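Local coordinates for hypothetical protein (Parabacteroides distasonis, PDB 4JM1) that is of unknown function but adopts an alpha/beta fold resembling the prodomain of alpha-lytic protease, at residues A[3-8]-A[49-54]; A[43-48]-A[54-59]. All coordinates share one frame; numbering follows the deposited sequence.

Contact 1 of 2, residues A[3-8]-A[49-54]; sequences DKYIDT and KKEGVS. With EDO (1,2-ethanediol), chain B.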
loop_
_atom_site.group_PDB
_atom_site.type_symbol
_atom_site.label_atom_id
_atom_site.label_comp_id
_atom_site.label_asym_id
_atom_site.label_seq_id
_atom_site.Cartn_x
_atom_site.Cartn_y
_atom_site.Cartn_z
ATOM N N ASP A 3 3.793 -8.553 -7.810
ATOM C CA ASP A 3 4.126 -9.614 -6.834
ATOM C C ASP A 3 5.570 -9.566 -6.348
ATOM O O ASP A 3 5.822 -9.760 -5.175
ATOM C CB ASP A 3 3.856 -11.024 -7.383
ATOM C CG ASP A 3 2.365 -11.368 -7.500
ATOM O OD1 ASP A 3 1.487 -10.598 -7.050
ATOM O OD2 ASP A 3 2.073 -12.459 -8.039
ATOM N N LYS A 4 6.521 -9.338 -7.243
ATOM C CA LYS A 4 7.917 -9.332 -6.819
ATOM C C LYS A 4 8.213 -8.165 -5.887
ATOM O O LYS A 4 8.907 -8.329 -4.868
ATOM C CB LYS A 4 8.867 -9.361 -8.012
ATOM C CG LYS A 4 8.725 -10.755 -8.717
ATOM C CD LYS A 4 9.637 -11.039 -9.859
ATOM C CE LYS A 4 9.380 -12.500 -10.324
ATOM N NZ LYS A 4 10.171 -12.866 -11.526
ATOM N N TYR A 5 7.663 -7.004 -6.221
ATOM C CA TYR A 5 7.816 -5.840 -5.340
ATOM C C TYR A 5 7.165 -6.068 -3.974
ATOM O O TYR A 5 7.797 -5.847 -2.942
ATOM C CB TYR A 5 7.280 -4.566 -6.017
ATOM C CG TYR A 5 7.404 -3.338 -5.146
ATOM C CD1 TYR A 5 8.638 -2.806 -4.820
ATOM C CD2 TYR A 5 6.278 -2.733 -4.591
ATOM C CE1 TYR A 5 8.753 -1.704 -3.981
ATOM C CE2 TYR A 5 6.395 -1.629 -3.772
ATOM C CZ TYR A 5 7.618 -1.136 -3.435
ATOM O OH TYR A 5 7.734 -0.046 -2.619
ATOM N N ILE A 6 5.922 -6.549 -3.986
ATOM C CA ILE A 6 5.217 -6.833 -2.736
ATOM C C ILE A 6 6.037 -7.833 -1.883
ATOM O O ILE A 6 6.185 -7.662 -0.665
ATOM C CB ILE A 6 3.795 -7.373 -3.020
ATOM C CG1 ILE A 6 2.915 -6.210 -3.505
ATOM C CG2 ILE A 6 3.173 -8.022 -1.748
ATOM C CD1 ILE A 6 1.591 -6.648 -4.054
ATOM N N ASP A 7 6.545 -8.880 -2.545
ATOM C CA ASP A 7 7.322 -9.886 -1.808
ATOM C C ASP A 7 8.654 -9.377 -1.265
ATOM O O ASP A 7 9.248 -10.000 -0.381
ATOM C CB ASP A 7 7.479 -11.179 -2.616
ATOM C CG ASP A 7 6.159 -11.904 -2.866
ATOM O OD1 ASP A 7 5.143 -11.572 -2.200
ATOM O OD2 ASP A 7 6.152 -12.815 -3.744
ATOM N N THR A 8 9.138 -8.255 -1.785
ATOM C CA THR A 8 10.348 -7.616 -1.279
ATOM C C THR A 8 10.070 -6.671 -0.110
ATOM O O THR A 8 10.872 -6.585 0.809
ATOM C CB THR A 8 11.097 -6.932 -2.406
ATOM O OG1 THR A 8 11.477 -7.917 -3.373
ATOM C CG2 THR A 8 12.364 -6.218 -1.924
ATOM N N LYS A 49 7.180 2.419 -8.585
ATOM C CA LYS A 49 7.392 2.747 -9.980
ATOM C C LYS A 49 8.872 2.601 -10.351
ATOM O O LYS A 49 9.200 2.126 -11.458
ATOM C CB LYS A 49 6.869 4.140 -10.287
ATOM C CG LYS A 49 5.343 4.214 -10.386
ATOM C CD LYS A 49 4.826 5.654 -10.313
ATOM C CE LYS A 49 5.647 6.628 -11.166
ATOM N NZ LYS A 49 5.428 8.057 -10.747
ATOM N N LYS A 50 9.764 2.995 -9.431
ATOM C CA LYS A 50 11.208 2.845 -9.681
ATOM C C LYS A 50 11.593 1.364 -9.873
ATOM O O LYS A 50 12.490 1.051 -10.652
ATOM C CB LYS A 50 12.019 3.495 -8.560
ATOM C CG LYS A 50 13.541 3.532 -8.787
ATOM C CD LYS A 50 14.310 3.908 -7.520
ATOM C CE LYS A 50 15.813 3.586 -7.646
ATOM N NZ LYS A 50 16.089 2.127 -7.786
ATOM N N GLU A 51 10.901 0.472 -9.175
ATOM C CA GLU A 51 11.130 -0.963 -9.279
ATOM C C GLU A 51 10.307 -1.597 -10.394
ATOM O O GLU A 51 10.272 -2.826 -10.521
ATOM C CB GLU A 51 10.833 -1.634 -7.924
ATOM C CG GLU A 51 11.640 -1.121 -6.700
ATOM C CD GLU A 51 13.130 -1.424 -6.716
ATOM O OE1 GLU A 51 13.701 -1.713 -7.783
ATOM O OE2 GLU A 51 13.755 -1.271 -5.634
ATOM N N GLY A 52 9.680 -0.762 -11.234
ATOM C CA GLY A 52 9.030 -1.207 -12.438
ATOM C C GLY A 52 7.602 -1.695 -12.315
ATOM O O GLY A 52 7.083 -2.312 -13.248
ATOM N N VAL A 53 6.951 -1.390 -11.201
ATOM C CA VAL A 53 5.534 -1.704 -11.078
ATOM C C VAL A 53 4.754 -0.690 -11.896
ATOM O O VAL A 53 4.791 0.481 -11.592
ATOM C CB VAL A 53 5.069 -1.717 -9.598
ATOM C CG1 VAL A 53 3.605 -2.133 -9.480
ATOM C CG2 VAL A 53 5.976 -2.653 -8.740
ATOM N N SER A 54 4.039 -1.177 -12.893
ATOM C CA SER A 54 3.281 -0.326 -13.805
ATOM C C SER A 54 1.802 -0.395 -13.483
ATOM O O SER A 54 1.330 -1.318 -12.824
ATOM C CB SER A 54 3.552 -0.734 -15.275
ATOM O OG SER A 54 3.130 -2.039 -15.537
HETATM C C1 EDO B . 12.805 -2.194 -2.949
HETATM O O1 EDO B . 12.822 -0.788 -3.240
HETATM C C2 EDO B . 11.775 -2.491 -1.887
HETATM O O2 EDO B . 12.377 -2.542 -0.599
#
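Tyr5 meets Val53 and Glu51 through apolar contacts. CG2 of Val53 lies 3.6 Å from CB of Tyr5 and also approaches the root of the ring, at CG. Further out, the CB and CG methylenes of Glu51 come up obliquely to the same ring, with Glu51 CG 3.9 Å from Tyr5 CD1. With CG anti to the backbone N (chi1 180°), the Tyr5 ring swings alongside Glu51. The aliphatic part of Glu51 does the touching. Its chain bends at chi2, and its carboxylate plane is turned 42° from the ring. A bound 1,2-ethanediol, probably from the crystallisation liquor, adds carbon contacts: its C2 sits 3.8 Å from both Tyr5 CE1 and Thr8 CG2.

The polar contacts lie around this patch. Glu51 OE2 accepts a hydrogen bond of 2.6 Å from O1 of the diol, which thus spans the two segments. Thr8 OG1 donates to Lys4 O one turn back in its own helix, at 3.0 Å. The phenol OH of Tyr5 is hydrogen-bonded to Glu47 OE1.

A Schellman motif sets the 49-54 backbone: Gly52 N bonds Lys49 O and Val53 N bonds Ala48 O. Gly52, at positive phi, is the C-prime residue. Just after it, Val53 points toward Tyr5. Helix 3-9 packs against the C-terminal half of helix 38-50, where Tyr5 also touches Phe44 and Ala48, the loop after it, and Leu25 of strand 24-29.

Contact 2 of 2, residues A[43-48]-A[54-59]; sequences QFLEEA and SGLKGV. With EDO (1,2-ethanediol), chain C.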
loop_
_atom_site.group_PDB
_atom_site.type_symbol
_atom_site.label_atom_id
_atom_site.label_comp_id
_atom_site.label_asym_id
_atom_site.label_seq_id
_atom_site.Cartn_x
_atom_site.Cartn_y
_atom_site.Cartn_z
ATOM N N GLN A 43 6.102 8.147 -1.002
ATOM C CA GLN A 43 7.404 7.472 -1.093
ATOM C C GLN A 43 7.273 6.039 -1.616
ATOM O O GLN A 43 8.074 5.607 -2.455
ATOM C CB GLN A 43 8.125 7.496 0.259
ATOM C CG GLN A 43 8.510 8.904 0.722
ATOM C CD GLN A 43 9.676 9.443 -0.051
ATOM O OE1 GLN A 43 9.541 10.272 -0.962
ATOM N NE2 GLN A 43 10.844 8.950 0.292
ATOM N N PHE A 44 6.282 5.311 -1.121
ATOM C CA PHE A 44 6.029 3.981 -1.616
ATOM C C PHE A 44 5.636 3.992 -3.104
ATOM O O PHE A 44 6.047 3.127 -3.882
ATOM C CB PHE A 44 4.948 3.279 -0.806
ATOM C CG PHE A 44 5.468 2.467 0.347
ATOM C CD1 PHE A 44 6.282 1.365 0.118
ATOM C CD2 PHE A 44 5.077 2.750 1.645
ATOM C CE1 PHE A 44 6.752 0.589 1.165
ATOM C CE2 PHE A 44 5.529 1.971 2.714
ATOM C CZ PHE A 44 6.373 0.895 2.476
ATOM N N LEU A 45 4.804 4.956 -3.507
ATOM C CA LEU A 45 4.402 5.011 -4.925
ATOM C C LEU A 45 5.613 5.229 -5.818
ATOM O O LEU A 45 5.787 4.561 -6.828
ATOM C CB LEU A 45 3.349 6.095 -5.147
ATOM C CG LEU A 45 2.782 6.270 -6.556
ATOM C CD1 LEU A 45 2.166 4.974 -7.101
ATOM C CD2 LEU A 45 1.784 7.450 -6.583
ATOM N N GLU A 46 6.475 6.158 -5.424
ATOM C CA GLU A 46 7.692 6.409 -6.193
ATOM C C GLU A 46 8.591 5.170 -6.256
ATOM O O GLU A 46 9.165 4.845 -7.309
ATOM C CB GLU A 46 8.460 7.609 -5.589
ATOM C CG GLU A 46 9.764 7.996 -6.307
ATOM C CD GLU A 46 10.481 9.207 -5.674
ATOM O OE1 GLU A 46 9.801 10.060 -5.050
ATOM O OE2 GLU A 46 11.730 9.301 -5.804
ATOM N N GLU A 47 8.746 4.489 -5.133
ATOM C CA GLU A 47 9.593 3.307 -5.095
ATOM C C GLU A 47 9.033 2.178 -5.941
ATOM O O GLU A 47 9.781 1.532 -6.659
ATOM C CB GLU A 47 9.743 2.840 -3.671
ATOM C CG GLU A 47 10.742 1.722 -3.494
ATOM C CD GLU A 47 10.905 1.318 -2.024
ATOM O OE1 GLU A 47 10.064 0.525 -1.501
ATOM O OE2 GLU A 47 11.860 1.858 -1.394
ATOM N N ALA A 48 7.723 1.930 -5.853
ATOM C CA ALA A 48 7.088 0.890 -6.649
ATOM C C ALA A 48 7.368 1.175 -8.149
ATOM O O ALA A 48 7.718 0.271 -8.877
ATOM C CB ALA A 48 5.575 0.838 -6.371
ATOM N N SER A 54 4.039 -1.177 -12.893
ATOM C CA SER A 54 3.281 -0.326 -13.805
ATOM C C SER A 54 1.802 -0.395 -13.483
ATOM O O SER A 54 1.330 -1.318 -12.824
ATOM C CB SER A 54 3.552 -0.734 -15.275
ATOM O OG SER A 54 3.130 -2.039 -15.537
ATOM N N GLY A 55 1.093 0.627 -13.933
ATOM C CA GLY A 55 -0.350 0.657 -13.918
ATOM C C GLY A 55 -0.998 1.040 -12.606
ATOM O O GLY A 55 -2.223 0.899 -12.475
ATOM N N LEU A 56 -0.222 1.492 -11.625
ATOM C CA LEU A 56 -0.817 1.807 -10.339
ATOM C C LEU A 56 -1.533 3.144 -10.433
ATOM O O LEU A 56 -0.987 4.113 -10.931
ATOM C CB LEU A 56 0.232 1.893 -9.247
ATOM C CG LEU A 56 0.964 0.606 -8.921
ATOM C CD1 LEU A 56 2.011 0.903 -7.833
ATOM C CD2 LEU A 56 0.004 -0.473 -8.487
ATOM N N LYS A 57 -2.745 3.190 -9.907
ATOM C CA LYS A 57 -3.459 4.461 -9.725
ATOM C C LYS A 57 -2.950 5.244 -8.535
ATOM O O LYS A 57 -3.113 6.457 -8.465
ATOM C CB LYS A 57 -4.953 4.205 -9.565
ATOM C CG LYS A 57 -5.568 3.734 -10.857
ATOM C CD LYS A 57 -7.056 3.676 -10.754
ATOM C CE LYS A 57 -7.638 3.186 -12.050
ATOM N NZ LYS A 57 -9.039 2.749 -11.832
ATOM N N GLY A 58 -2.333 4.542 -7.580
ATOM C CA GLY A 58 -1.835 5.215 -6.410
ATOM C C GLY A 58 -1.467 4.190 -5.359
ATOM O O GLY A 58 -1.585 2.990 -5.600
ATOM N N VAL A 59 -1.010 4.679 -4.210
ATOM C CA VAL A 59 -0.772 3.889 -3.003
ATOM C C VAL A 59 -1.713 4.372 -1.910
ATOM O O VAL A 59 -1.916 5.597 -1.734
ATOM C CB VAL A 59 0.687 4.006 -2.542
ATOM C CG1 VAL A 59 0.879 3.571 -1.057
ATOM C CG2 VAL A 59 1.564 3.197 -3.502
HETATM C C1 EDO C . 9.008 3.951 2.327
HETATM O O1 EDO C . 9.639 3.123 3.321
HETATM C C2 EDO C . 9.422 3.557 0.925
HETATM O O2 EDO C . 10.861 3.513 0.850
#
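Leu45 has chi1 near trans (-178°) and chi2 at 57°, and together these carry CD1 to 4.1 Å from Gly58 CA and the same distance from Leu56 CD1. The chi1 of Val59 (162°) turns CG2 to the helix, where it rests against the Leu45 backbone, 3.7 Å from Leu45 CA. The Leu45 and Val59 side chains slide past each other in opposite directions. The other methyl of Val59, CG1, lies 4.1 Å from Phe44 CB. Leu56 CD1 fits beside Ala48 CB at 3.9 Å, next to its contact with Leu45.

The Phe44 ring leads away from segment 54-59. Over one face sits a second 1,2-ethanediol, probably also from the crystallisation liquor, its C1 3.9 Å above the ring centre. The diol O2 donates a 3.0 Å hydrogen bond to Glu47 OE2. Replacing Phe44 by alanine would probably open a gap beside Tyr5, Ile9 and Ile27.

The segments belong to the beta-alpha-beta unit of strand 24-29, helix 38-50 and strand 58-63. Between them the contact is wholly apolar, made by buried methyls, methylenes and backbone CA atoms. Segments 43-48 and 54-59 are therefore joined by shape and burial, and directed bonds between them do not fix their fit.

Overall arrangement
Contacts 1 and 2 lie on the same side of the chain's centre, with their own centres about 9 Å apart. Both use helix 38-50: contact 1 its C-terminal end and the loop after it, contact 2 the turns just before. Along the chain the segments run 3-8, 43-48, 49-54 and 54-59, so the contacts interleave and share Ser54. The two also touch directly, where Tyr5 CE2 of contact 1 packs 3.7 Å from Ala48 CB of contact 2. Helix 3-9 and the four-stranded mixed sheet, in which strand 58-63 is a central strand, are thus packed together through helix 38-50.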